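Local coordinates for protein probable LacI-family transcriptional regulator (Corynebacterium glutamicum ATCC 13032, PDB 3BIL) that probably acts as a DNA-binding transcription factor of the LacI family, recognising cis-regulatory DNA to control transcription, at residues G230-T235 / G255-A259. Coordinates in Å, arbitrary orientation, origin at the centre of the assembly. Numbering follows the deposited sequence.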
loop_
_atom_site.group_PDB
_atom_site.type_symbol
_atom_site.label_atom_id
_atom_site.label_comp_id
_atom_site.label_asym_id
_atom_site.label_seq_id
_atom_site.Cartn_x
_atom_site.Cartn_y
_atom_site.Cartn_z
ATOM N N GLY A 230 15.397 4.635 -7.235
ATOM C CA GLY A 230 15.916 3.324 -6.858
ATOM C C GLY A 230 16.193 2.466 -8.062
ATOM O O GLY A 230 17.204 1.765 -8.124
ATOM N N PHE A 231 15.300 2.518 -9.036
ATOM C CA PHE A 231 15.539 1.854 -10.301
ATOM C C PHE A 231 16.858 2.336 -10.951
ATOM O O PHE A 231 17.650 1.520 -11.495
ATOM C CB PHE A 231 14.309 2.000 -11.245
ATOM C CG PHE A 231 14.573 1.567 -12.661
ATOM C CD1 PHE A 231 15.056 0.292 -12.940
ATOM C CD2 PHE A 231 14.371 2.447 -13.721
ATOM C CE1 PHE A 231 15.340 -0.123 -14.274
ATOM C CE2 PHE A 231 14.654 2.045 -15.081
ATOM C CZ PHE A 231 15.141 0.753 -15.346
ATOM N N GLU A 232 17.095 3.647 -10.896
ATOM C CA GLU A 232 18.271 4.247 -11.556
ATOM C C GLU A 232 19.472 3.848 -10.693
ATOM O O GLU A 232 20.442 3.238 -11.158
ATOM C CB GLU A 232 18.104 5.771 -11.641
ATOM C CG GLU A 232 18.379 6.409 -13.023
ATOM C CD GLU A 232 17.589 5.776 -14.194
ATOM O OE1 GLU A 232 18.140 4.894 -14.892
ATOM O OE2 GLU A 232 16.425 6.169 -14.428
ATOM N N GLY A 233 19.361 4.104 -9.400
ATOM C CA GLY A 233 20.384 3.622 -8.483
ATOM C C GLY A 233 20.780 2.155 -8.663
ATOM O O GLY A 233 21.958 1.828 -8.826
ATOM N N ALA A 234 19.807 1.259 -8.640
ATOM C CA ALA A 234 20.135 -0.149 -8.658
ATOM C C ALA A 234 20.737 -0.542 -9.978
ATOM O O ALA A 234 21.603 -1.406 -10.038
ATOM C CB ALA A 234 18.915 -0.963 -8.374
ATOM N N THR A 235 20.274 0.075 -11.057
ATOM C CA THR A 235 20.816 -0.240 -12.385
ATOM C C THR A 235 22.275 0.215 -12.444
ATOM O O THR A 235 23.099 -0.425 -13.071
ATOM C CB THR A 235 19.958 0.428 -13.493
ATOM O OG1 THR A 235 18.593 0.044 -13.293
ATOM C CG2 THR A 235 20.430 0.074 -14.941
ATOM N N GLY A 255 12.440 -0.422 -6.581
ATOM C CA GLY A 255 13.465 -0.033 -7.611
ATOM C C GLY A 255 14.458 -1.167 -7.871
ATOM O O GLY A 255 14.863 -1.440 -9.027
ATOM N N VAL A 256 14.837 -1.872 -6.810
ATOM C CA VAL A 256 15.701 -3.058 -6.974
ATOM C C VAL A 256 15.034 -4.176 -7.780
ATOM O O VAL A 256 15.693 -4.790 -8.658
ATOM C CB VAL A 256 16.192 -3.620 -5.602
ATOM C CG1 VAL A 256 16.783 -4.987 -5.775
ATOM C CG2 VAL A 256 17.176 -2.669 -4.985
ATOM N N ILE A 257 13.743 -4.457 -7.479
ATOM C CA ILE A 257 12.971 -5.456 -8.251
ATOM C C ILE A 257 12.820 -4.992 -9.702
ATOM O O ILE A 257 13.146 -5.726 -10.661
ATOM C CB ILE A 257 11.588 -5.788 -7.614
ATOM C CG1 ILE A 257 11.778 -6.499 -6.266
ATOM C CG2 ILE A 257 10.813 -6.708 -8.506
ATOM C CD1 ILE A 257 10.558 -6.455 -5.296
ATOM N N GLU A 258 12.366 -3.758 -9.877
ATOM C CA GLU A 258 12.218 -3.243 -11.217
ATOM C C GLU A 258 13.535 -3.357 -11.999
ATOM O O GLU A 258 13.545 -3.853 -13.155
ATOM C CB GLU A 258 11.698 -1.821 -11.184
ATOM C CG GLU A 258 11.524 -1.212 -12.578
ATOM C CD GLU A 258 10.908 0.187 -12.531
ATOM O OE1 GLU A 258 10.420 0.617 -13.617
ATOM O OE2 GLU A 258 10.880 0.833 -11.416
ATOM N N ALA A 259 14.634 -2.928 -11.367
ATOM C CA ALA A 259 15.994 -3.086 -11.917
ATOM C C ALA A 259 16.420 -4.506 -12.311
ATOM O O ALA A 259 17.041 -4.683 -13.363
ATOM C CB ALA A 259 17.014 -2.493 -10.996
#
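Helices 227-239 and 250-262 are successive helices of the alpha/beta C-terminal subdomain in the periplasmic-binding-protein-like core of a LacI-family regulator, joined through the parallel strand 244-247. Their segments 230-235 and 255-259 cross at -58° with axes 7.5 Å apart, a closeness that small residues permit. At Gly230 and Phe231 the backbones are in van der Waals contact, Gly230 C 3.7 Å and Phe231 N 3.5 Å from Gly255 CA; a CB on Gly255 would collide with both atoms. Phe231 CA makes a CA-H...O contact with Gly255 O (3.6 Å), while its ring runs along the second helix, CD1 3.9 Å from Ala259 CB. The carboxylate carbon of Glu258 sits over one ring face; this carboxylate also pairs with Lys262, which in turn makes a cation-pi contact with Phe231. Glu258 also packs on Leu284 of the second subunit, and Ile257 on its Leu281. One turn on, Ala234 points into the interface, its CB 3.6 Å from Ala259 CB and 4.2 Å from CG2 of Val256, whose side chain also packs on Leu245 and Ala247 of strand 244-247. Last comes Thr235: its OG1 donates a 2.5 Å hydrogen bond to Phe231 O and lies 3.8 Å from Ala259 CB.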